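Local coordinates for protein citrate synthase (Mycobacterium tuberculosis, PDB 4TVM) that catalyses the condensation of oxaloacetate with acetyl-CoA and water to give citrate and free CoA, at residues H132-L137 with F383-A388; R166-L171 with R391-I396; A270-L275 with F378-F383. All coordinates share one frame; numbering follows the deposited sequence.

From the N terminus, helix 133-147 comes first and waits 246 residues for its partner at the start of helix 383-403, where interaction 1 closes its loop. Helix 159-182 opens interaction 2 before that loop is finished and closes it further along the same late helix, at 391-396, so the two contacts cross. Interaction 3 is nested inside both: helix 270-281 meets the segment 378-383, which leads into helix 383-403. F383 belongs to interactions 1 and 3, whose centres lie about 10 Å apart. Helix 383-403 and the loop before it are thus tied to three earlier helices, and two of its residues, F387 and R391, reach oxaloacetate.

Interaction 1 (H132-L137 with F383-A388); sequences HPMPVL and FTVLFA. With OAA (oxaloacetate ion), chain B.
At the first turns of helix 383-403, whose other side lines the oxaloacetate pocket, V385 packs against P133, M134 and L137 of helix 133-147. One methyl does most of the work. V385 CG2, anti to its own carbonyl carbon, lies 3.7 Å from L137 CD2 and 3.8 Å from M134 SD. P133 CB completes the group, 4.0 Å from the same V385 CG2. The side chains of M134 and L137 both run past V385 in the opposite direction. M134 has CG anti to the backbone N and then bends at CB-CG (chi2 59°), which carries the thioether on to T384. There it crosses at about a right angle, with M134 SD 3.9 Å from T384 CB and M134 CE 4.0 Å from T384 CG2.

These are two helices of the largely helical citrate synthase fold, their local axes 9.5 Å apart and inclined at 41°. No hydrogen bond spans the contact, and every residue that touches is buried. Helix 159-182 covers one flank, with A175 on V385 and A178 on P133, while I259 and L262 of helix 251-262 touch M134 and T384 respectively.

On a different side of helix 383-403 sits F387, a residue of the oxaloacetate site that takes no part in the packing against helix 133-147. Its ring meets H229 and presents its edge to the ligand, CZ of F387 standing 3.4 Å from O3 of oxaloacetate, with that oxygen in the plane of the ring.

Interaction 2 (R166-L171 with R391-I396); sequences RLLAKL and RLPGWI. With OAA (oxaloacetate ion), chain B.
With CG anti to the backbone N (chi1 178°), the side chain of L392 reaches across to helix 159-182 and puts its CD2 methyl among L167, L168 and L171. The two helices of this citrate synthase core run nearly antiparallel here, at 161°, with their local axes 10.4 Å apart. L392 CD2 is 3.7 Å from L171 CD2 and 4.1 Å from L168 CD2, and it also lies against the backbone at L167 O. The other branch, L392 CD1, faces L167 CD2 at 4.2 Å. One turn on, I396 extends CD1 to L167 CB at 4.1 Å and also touches L168, so L167 meets two residues of the partner helix and L168 three, the third being P393, a looser touch on L168 CD2. Beyond it, helix 85-94 covers both L168 and P393 through C89.

At P393 and G394 the helix is kinked, and R391 O takes bonds from both G394 N and W395 N. R391 itself points to the oxaloacetate pocket. Its chain, bent at chi2 and chi3, passes with CG over one face of the W395 ring, near the rim, and NE is held by H229 O, which helps fix the turn of the guanidinium. O3 of oxaloacetate lies at the edge of that group, near its plane, and R391 NH2 donates a nearly straight bond of 3.0 Å (165°) to it.

Interaction 3 (A270-L275 with F378-F383); sequences ANQAVL and FPTRMF
F383 and T380 meet N271 and L275, which point at them from helix 270-281, and Q272, which passes alongside. N271 CB lies 3.5 Å from F383 CD2, and L275 CG is 3.7 Å from F383 CE2, so two successive carbons along one side of the ring are each met by a different residue. L275 CD2 and the carbonyl carbon of N271 approach at the ring edge, in its plane. T380 fits between L275 and Q272: its CG2, anti to the backbone N, is 3.7 Å from L275 CB and equally 3.7 Å from Q272 CG. Q272 crosses T380 at about a right angle and runs on, extended, until its amide reaches the aliphatic part of R381. Across the contact, T380 OG1 meets carbons of L275, and no hydrogen bond joins the two segments.

Two backbone bonds hold the segment leading into helix 383-403: F383 N to T380 O at 3.1 Å and M382 N to P379 O at 2.8 Å. T380 CA lies over one face of the F383 ring, toward its rim.

N271, its side chain about 6 Å from the bound oxaloacetate, also packs on D366, which lines that pocket and is probably the active-site aspartate, and on T369 and Y373 of helix 367-375. F378, at the far end, reaches helix 196-205; P379 and M382 both rest on Y179 of helix 159-182.

Interaction 1 (H132-L137 with F383-A388)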
loop_
_atom_site.group_PDB
_atom_site.type_symbol
_atom_site.label_atom_id
_atom_site.label_comp_id
_atom_site.label_asym_id
_atom_site.label_seq_id
_atom_site.Cartn_x
_atom_site.Cartn_y
_atom_site.Cartn_z
ATOM N N HIS A 132 18.638 -8.008 -2.617
ATOM C CA HIS A 132 18.379 -7.443 -1.298
ATOM C C HIS A 132 17.115 -8.112 -0.760
ATOM O O HIS A 132 16.212 -8.411 -1.537
ATOM C CB HIS A 132 18.216 -5.940 -1.418
ATOM C CG HIS A 132 19.444 -5.244 -1.922
ATOM N ND1 HIS A 132 19.547 -3.871 -1.992
ATOM C CD2 HIS A 132 20.630 -5.731 -2.362
ATOM C CE1 HIS A 132 20.734 -3.543 -2.471
ATOM N NE2 HIS A 132 21.413 -4.652 -2.695
ATOM N N PRO A 133 17.052 -8.410 0.549
ATOM C CA PRO A 133 15.882 -9.188 0.951
ATOM C C PRO A 133 14.571 -8.422 0.900
ATOM O O PRO A 133 13.536 -8.990 0.645
ATOM C CB PRO A 133 16.204 -9.575 2.400
ATOM C CG PRO A 133 17.681 -9.469 2.508
ATOM C CD PRO A 133 17.996 -8.268 1.667
ATOM N N MET A 134 14.604 -7.133 1.136
ATOM C CA MET A 134 13.373 -6.409 1.181
ATOM C C MET A 134 12.571 -6.520 -0.109
ATOM O O MET A 134 11.373 -6.677 -0.060
ATOM C CB MET A 134 13.652 -4.975 1.512
ATOM C CG MET A 134 12.424 -4.284 2.000
ATOM S SD MET A 134 11.772 -5.105 3.467
ATOM C CE MET A 134 10.178 -4.286 3.441
ATOM N N PRO A 135 13.227 -6.419 -1.264
ATOM C CA PRO A 135 12.520 -6.604 -2.529
ATOM C C PRO A 135 11.920 -7.986 -2.723
ATOM O O PRO A 135 10.792 -8.129 -3.196
ATOM C CB PRO A 135 13.617 -6.383 -3.575
ATOM C CG PRO A 135 14.596 -5.479 -2.925
ATOM C CD PRO A 135 14.450 -5.619 -1.434
ATOM N N VAL A 136 12.694 -8.990 -2.371
ATOM C CA VAL A 136 12.312 -10.363 -2.551
ATOM C C VAL A 136 11.082 -10.685 -1.752
ATOM O O VAL A 136 10.188 -11.342 -2.235
ATOM C CB VAL A 136 13.440 -11.303 -2.072
ATOM C CG1 VAL A 136 13.069 -12.751 -2.355
ATOM C CG2 VAL A 136 14.755 -10.955 -2.756
ATOM N N LEU A 137 11.067 -10.242 -0.507
ATOM C CA LEU A 137 9.933 -10.435 0.403
ATOM C C LEU A 137 8.634 -9.744 -0.040
ATOM O O LEU A 137 7.548 -10.296 0.106
ATOM C CB LEU A 137 10.339 -9.931 1.790
ATOM C CG LEU A 137 9.306 -9.481 2.819
ATOM C CD1 LEU A 137 8.799 -10.658 3.592
ATOM C CD2 LEU A 137 9.946 -8.488 3.780
ATOM N N PHE A 383 17.147 -5.572 8.356
ATOM C CA PHE A 383 16.477 -4.863 9.476
ATOM C C PHE A 383 15.027 -4.546 9.232
ATOM O O PHE A 383 14.175 -4.671 10.148
ATOM C CB PHE A 383 17.187 -3.558 9.794
ATOM C CG PHE A 383 18.528 -3.729 10.484
ATOM C CD1 PHE A 383 19.159 -4.971 10.596
ATOM C CD2 PHE A 383 19.168 -2.637 10.999
ATOM C CE1 PHE A 383 20.405 -5.087 11.198
ATOM C CE2 PHE A 383 20.407 -2.752 11.624
ATOM C CZ PHE A 383 21.025 -3.975 11.720
ATOM N N THR A 384 14.719 -4.102 8.012
ATOM C CA THR A 384 13.341 -3.753 7.717
ATOM C C THR A 384 12.479 -5.003 7.630
ATOM O O THR A 384 11.281 -4.940 7.930
ATOM C CB THR A 384 13.227 -2.970 6.429
ATOM O OG1 THR A 384 14.284 -2.028 6.396
ATOM C CG2 THR A 384 11.869 -2.225 6.356
ATOM N N VAL A 385 13.090 -6.118 7.200
ATOM C CA VAL A 385 12.390 -7.378 7.131
ATOM C C VAL A 385 12.049 -7.853 8.561
ATOM O O VAL A 385 10.949 -8.354 8.828
ATOM C CB VAL A 385 13.236 -8.465 6.443
ATOM C CG1 VAL A 385 12.574 -9.829 6.615
ATOM C CG2 VAL A 385 13.467 -8.141 4.970
ATOM N N LEU A 386 13.007 -7.681 9.469
ATOM C CA LEU A 386 12.829 -8.044 10.886
ATOM C C LEU A 386 11.722 -7.216 11.440
ATOM O O LEU A 386 10.885 -7.692 12.191
ATOM C CB LEU A 386 14.116 -7.810 11.690
ATOM C CG LEU A 386 15.192 -8.854 11.383
ATOM C CD1 LEU A 386 16.592 -8.380 11.723
ATOM C CD2 LEU A 386 14.891 -10.125 12.136
ATOM N N PHE A 387 11.683 -5.975 11.018
ATOM C CA PHE A 387 10.603 -5.093 11.442
ATOM C C PHE A 387 9.239 -5.636 11.063
ATOM O O PHE A 387 8.343 -5.684 11.909
ATOM C CB PHE A 387 10.796 -3.725 10.844
ATOM C CG PHE A 387 9.891 -2.698 11.424
ATOM C CD1 PHE A 387 8.512 -2.835 11.328
ATOM C CD2 PHE A 387 10.403 -1.578 12.055
ATOM C CE1 PHE A 387 7.674 -1.886 11.872
ATOM C CE2 PHE A 387 9.559 -0.631 12.599
ATOM C CZ PHE A 387 8.199 -0.786 12.522
ATOM N N ALA A 388 9.075 -6.073 9.800
ATOM C CA ALA A 388 7.774 -6.599 9.316
ATOM C C ALA A 388 7.328 -7.883 10.014
ATOM O O ALA A 388 6.126 -8.083 10.332
ATOM C CB ALA A 388 7.853 -6.842 7.834
HETATM O O1 OAA B . 7.694 0.831 15.793
HETATM O O2 OAA B . 9.793 1.449 15.415
HETATM O O4 OAA B . 5.832 5.038 14.779
HETATM O O5 OAA B . 4.581 3.401 14.034
HETATM O O3 OAA B . 6.392 1.762 13.941
HETATM C C1 OAA B . 8.555 1.680 15.451
HETATM C C2 OAA B . 8.042 3.045 15.082
HETATM C C3 OAA B . 6.698 2.833 14.433
HETATM C C4 OAA B . 5.670 3.854 14.395
#

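Interaction 2 (R166-L171 with R391-I396)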
loop_
_atom_site.group_PDB
_atom_site.type_symbol
_atom_site.label_atom_id
_atom_site.label_comp_id
_atom_site.label_asym_id
_atom_site.label_seq_id
_atom_site.Cartn_x
_atom_site.Cartn_y
_atom_site.Cartn_z
ATOM N N ARG A 166 -1.528 -18.959 7.996
ATOM C CA ARG A 166 -0.550 -19.032 6.908
ATOM C C ARG A 166 0.456 -17.883 6.909
ATOM O O ARG A 166 1.632 -18.085 6.626
ATOM C CB ARG A 166 -1.274 -19.047 5.575
ATOM C CG ARG A 166 -1.450 -20.430 5.006
ATOM C CD ARG A 166 -2.683 -20.542 4.155
ATOM N NE ARG A 166 -2.785 -21.891 3.644
ATOM C CZ ARG A 166 -3.706 -22.299 2.777
ATOM N NH1 ARG A 166 -4.620 -21.442 2.311
ATOM N NH2 ARG A 166 -3.708 -23.570 2.377
ATOM N N LEU A 167 0.007 -16.678 7.217
ATOM C CA LEU A 167 0.919 -15.522 7.258
ATOM C C LEU A 167 1.835 -15.568 8.454
ATOM O O LEU A 167 3.022 -15.310 8.335
ATOM C CB LEU A 167 0.135 -14.209 7.292
ATOM C CG LEU A 167 -0.169 -13.592 5.924
ATOM C CD1 LEU A 167 -1.368 -12.665 5.991
ATOM C CD2 LEU A 167 1.047 -12.831 5.440
ATOM N N LEU A 168 1.286 -15.863 9.619
ATOM C CA LEU A 168 2.110 -15.899 10.822
ATOM C C LEU A 168 3.145 -17.010 10.736
ATOM O O LEU A 168 4.260 -16.865 11.239
ATOM C CB LEU A 168 1.248 -16.111 12.061
ATOM C CG LEU A 168 0.498 -14.877 12.516
ATOM C CD1 LEU A 168 -0.559 -15.312 13.514
ATOM C CD2 LEU A 168 1.465 -13.886 13.142
ATOM N N ALA A 169 2.771 -18.122 10.106
ATOM C CA ALA A 169 3.704 -19.263 9.955
ATOM C C ALA A 169 4.703 -19.016 8.870
ATOM O O ALA A 169 5.887 -19.194 9.082
ATOM C CB ALA A 169 2.970 -20.552 9.647
ATOM N N LYS A 170 4.216 -18.644 7.691
ATOM C CA LYS A 170 5.063 -18.629 6.493
ATOM C C LYS A 170 5.929 -17.395 6.285
ATOM O O LYS A 170 6.896 -17.469 5.540
ATOM C CB LYS A 170 4.228 -18.836 5.251
ATOM C CG LYS A 170 3.455 -20.115 5.313
ATOM C CD LYS A 170 2.840 -20.460 3.973
ATOM C CE LYS A 170 2.526 -21.954 3.955
ATOM N NZ LYS A 170 1.141 -22.166 4.412
ATOM N N LEU A 171 5.599 -16.280 6.926
ATOM C CA LEU A 171 6.362 -15.064 6.721
ATOM C C LEU A 171 7.752 -15.087 7.301
ATOM O O LEU A 171 8.654 -14.510 6.700
ATOM C CB LEU A 171 5.644 -13.879 7.265
ATOM C CG LEU A 171 6.265 -12.605 6.682
ATOM C CD1 LEU A 171 5.603 -12.290 5.378
ATOM C CD2 LEU A 171 6.097 -11.428 7.618
ATOM N N ARG A 391 5.947 -6.765 13.299
ATOM C CA ARG A 391 4.712 -6.012 13.133
ATOM C C ARG A 391 3.543 -6.810 12.550
ATOM O O ARG A 391 2.370 -6.398 12.682
ATOM C CB ARG A 391 4.978 -4.798 12.254
ATOM C CG ARG A 391 3.770 -3.933 12.027
ATOM C CD ARG A 391 3.110 -3.516 13.325
ATOM N NE ARG A 391 4.027 -2.741 14.161
ATOM C CZ ARG A 391 4.390 -1.472 13.937
ATOM N NH1 ARG A 391 3.946 -0.796 12.877
ATOM N NH2 ARG A 391 5.237 -0.880 14.764
ATOM N N LEU A 392 3.841 -7.937 11.909
ATOM C CA LEU A 392 2.797 -8.705 11.229
ATOM C C LEU A 392 1.526 -8.919 12.055
ATOM O O LEU A 392 0.421 -8.773 11.547
ATOM C CB LEU A 392 3.372 -10.028 10.769
ATOM C CG LEU A 392 2.461 -11.026 10.066
ATOM C CD1 LEU A 392 1.899 -10.480 8.765
ATOM C CD2 LEU A 392 3.249 -12.309 9.810
ATOM N N PRO A 393 1.659 -9.311 13.328
ATOM C CA PRO A 393 0.457 -9.515 14.138
ATOM C C PRO A 393 -0.410 -8.254 14.270
ATOM O O PRO A 393 -1.653 -8.328 14.342
ATOM C CB PRO A 393 1.030 -9.940 15.496
ATOM C CG PRO A 393 2.470 -9.526 15.467
ATOM C CD PRO A 393 2.852 -9.781 14.048
ATOM N N GLY A 394 0.234 -7.102 14.277
ATOM C CA GLY A 394 -0.481 -5.848 14.433
ATOM C C GLY A 394 -1.195 -5.527 13.154
ATOM O O GLY A 394 -2.381 -5.150 13.152
ATOM N N TRP A 395 -0.466 -5.647 12.054
ATOM C CA TRP A 395 -1.071 -5.500 10.737
ATOM C C TRP A 395 -2.302 -6.327 10.669
ATOM O O TRP A 395 -3.337 -5.860 10.232
ATOM C CB TRP A 395 -0.120 -5.926 9.625
ATOM C CG TRP A 395 0.970 -4.934 9.365
ATOM C CD1 TRP A 395 0.990 -3.642 9.721
ATOM C CD2 TRP A 395 2.200 -5.188 8.685
ATOM N NE1 TRP A 395 2.157 -3.048 9.313
ATOM C CE2 TRP A 395 2.929 -3.985 8.684
ATOM C CE3 TRP A 395 2.774 -6.333 8.104
ATOM C CZ2 TRP A 395 4.189 -3.879 8.133
ATOM C CZ3 TRP A 395 4.034 -6.220 7.529
ATOM C CH2 TRP A 395 4.723 -4.995 7.539
ATOM N N ILE A 396 -2.206 -7.555 11.123
ATOM C CA ILE A 396 -3.320 -8.489 10.988
ATOM C C ILE A 396 -4.495 -8.121 11.886
ATOM O O ILE A 396 -5.652 -8.226 11.476
ATOM C CB ILE A 396 -2.850 -9.931 11.255
ATOM C CG1 ILE A 396 -1.957 -10.391 10.114
ATOM C CG2 ILE A 396 -4.029 -10.883 11.350
ATOM C CD1 ILE A 396 -1.318 -11.757 10.295
HETATM O O1 OAA B . 7.694 0.831 15.793
HETATM O O2 OAA B . 9.793 1.449 15.415
HETATM O O4 OAA B . 5.832 5.038 14.779
HETATM O O5 OAA B . 4.581 3.401 14.034
HETATM O O3 OAA B . 6.392 1.762 13.941
HETATM C C1 OAA B . 8.555 1.680 15.451
HETATM C C2 OAA B . 8.042 3.045 15.082
HETATM C C3 OAA B . 6.698 2.833 14.433
HETATM C C4 OAA B . 5.670 3.854 14.395
#

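Interaction 3 (A270-L275 with F378-F383)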
loop_
_atom_site.group_PDB
_atom_site.type_symbol
_atom_site.label_atom_id
_atom_site.label_comp_id
_atom_site.label_asym_id
_atom_site.label_seq_id
_atom_site.Cartn_x
_atom_site.Cartn_y
_atom_site.Cartn_z
ATOM N N ALA A 270 14.449 3.015 9.461
ATOM C CA ALA A 270 15.089 3.921 10.399
ATOM C C ALA A 270 16.244 3.213 11.095
ATOM O O ALA A 270 17.298 3.814 11.314
ATOM C CB ALA A 270 14.091 4.413 11.424
ATOM N N ASN A 271 16.044 1.943 11.452
ATOM C CA ASN A 271 17.141 1.114 11.969
ATOM C C ASN A 271 18.282 1.111 10.983
ATOM O O ASN A 271 19.420 1.323 11.375
ATOM C CB ASN A 271 16.735 -0.343 12.156
ATOM C CG ASN A 271 15.605 -0.534 13.139
ATOM O OD1 ASN A 271 15.585 0.072 14.207
ATOM N ND2 ASN A 271 14.662 -1.413 12.787
ATOM N N GLN A 272 17.968 0.855 9.707
ATOM C CA GLN A 272 18.980 0.786 8.645
ATOM C C GLN A 272 19.677 2.140 8.430
ATOM O O GLN A 272 20.859 2.186 8.095
ATOM C CB GLN A 272 18.377 0.268 7.315
ATOM C CG GLN A 272 19.208 0.648 6.080
ATOM C CD GLN A 272 18.779 -0.036 4.788
ATOM O OE1 GLN A 272 17.641 0.099 4.338
ATOM N NE2 GLN A 272 19.710 -0.735 4.159
ATOM N N ALA A 273 18.961 3.240 8.624
ATOM C CA ALA A 273 19.563 4.569 8.479
ATOM C C ALA A 273 20.690 4.799 9.484
ATOM O O ALA A 273 21.710 5.423 9.166
ATOM C CB ALA A 273 18.500 5.657 8.606
ATOM N N VAL A 274 20.491 4.281 10.690
ATOM C CA VAL A 274 21.438 4.441 11.789
ATOM C C VAL A 274 22.739 3.716 11.484
ATOM O O VAL A 274 23.830 4.247 11.677
ATOM C CB VAL A 274 20.821 3.913 13.103
ATOM C CG1 VAL A 274 21.859 3.793 14.208
ATOM C CG2 VAL A 274 19.691 4.831 13.539
ATOM N N LEU A 275 22.618 2.494 11.006
ATOM C CA LEU A 275 23.798 1.739 10.644
ATOM C C LEU A 275 24.501 2.440 9.514
ATOM O O LEU A 275 25.713 2.526 9.488
ATOM C CB LEU A 275 23.415 0.332 10.224
ATOM C CG LEU A 275 23.457 -0.686 11.356
ATOM C CD1 LEU A 275 24.869 -1.208 11.511
ATOM C CD2 LEU A 275 22.972 -0.106 12.672
ATOM N N PHE A 378 22.634 -10.165 12.183
ATOM C CA PHE A 378 21.783 -9.746 11.089
ATOM C C PHE A 378 22.478 -8.628 10.354
ATOM O O PHE A 378 22.971 -7.675 10.984
ATOM C CB PHE A 378 20.411 -9.308 11.588
ATOM C CG PHE A 378 19.553 -10.456 12.087
ATOM C CD1 PHE A 378 19.043 -11.387 11.199
ATOM C CD2 PHE A 378 19.283 -10.609 13.428
ATOM C CE1 PHE A 378 18.286 -12.441 11.641
ATOM C CE2 PHE A 378 18.518 -11.660 13.880
ATOM C CZ PHE A 378 18.021 -12.582 12.982
ATOM N N PRO A 379 22.531 -8.730 9.012
ATOM C CA PRO A 379 23.105 -7.693 8.219
ATOM C C PRO A 379 22.079 -6.583 8.013
ATOM O O PRO A 379 20.866 -6.830 8.110
ATOM C CB PRO A 379 23.405 -8.400 6.914
ATOM C CG PRO A 379 22.359 -9.471 6.794
ATOM C CD PRO A 379 21.968 -9.830 8.191
ATOM N N THR A 380 22.562 -5.373 7.713
ATOM C CA THR A 380 21.741 -4.196 7.799
ATOM C C THR A 380 20.494 -4.288 6.917
ATOM O O THR A 380 19.447 -3.752 7.270
ATOM C CB THR A 380 22.572 -2.931 7.475
ATOM O OG1 THR A 380 23.681 -2.842 8.387
ATOM C CG2 THR A 380 21.721 -1.676 7.610
ATOM N N ARG A 381 20.598 -4.982 5.788
ATOM C CA ARG A 381 19.470 -5.109 4.862
ATOM C C ARG A 381 18.496 -6.204 5.265
ATOM O O ARG A 381 17.634 -6.580 4.481
ATOM C CB ARG A 381 19.965 -5.354 3.437
ATOM C CG ARG A 381 20.208 -4.069 2.648
ATOM C CD ARG A 381 21.277 -4.246 1.589
ATOM N NE ARG A 381 21.786 -2.966 1.095
ATOM C CZ ARG A 381 22.996 -2.784 0.564
ATOM N NH1 ARG A 381 23.861 -3.792 0.450
ATOM N NH2 ARG A 381 23.353 -1.575 0.147
ATOM N N MET A 382 18.605 -6.724 6.480
ATOM C CA MET A 382 17.538 -7.562 6.995
ATOM C C MET A 382 16.709 -6.766 7.958
ATOM O O MET A 382 15.670 -7.239 8.356
ATOM C CB MET A 382 18.079 -8.812 7.699
ATOM C CG MET A 382 18.437 -9.957 6.757
ATOM S SD MET A 382 17.012 -10.645 5.890
ATOM C CE MET A 382 16.185 -11.638 7.146
ATOM N N PHE A 383 17.147 -5.572 8.356
ATOM C CA PHE A 383 16.477 -4.863 9.476
ATOM C C PHE A 383 15.027 -4.546 9.232
ATOM O O PHE A 383 14.175 -4.671 10.148
ATOM C CB PHE A 383 17.187 -3.558 9.794
ATOM C CG PHE A 383 18.528 -3.729 10.484
ATOM C CD1 PHE A 383 19.159 -4.971 10.596
ATOM C CD2 PHE A 383 19.168 -2.637 10.999
ATOM C CE1 PHE A 383 20.405 -5.087 11.198
ATOM C CE2 PHE A 383 20.407 -2.752 11.624
ATOM C CZ PHE A 383 21.025 -3.975 11.720
#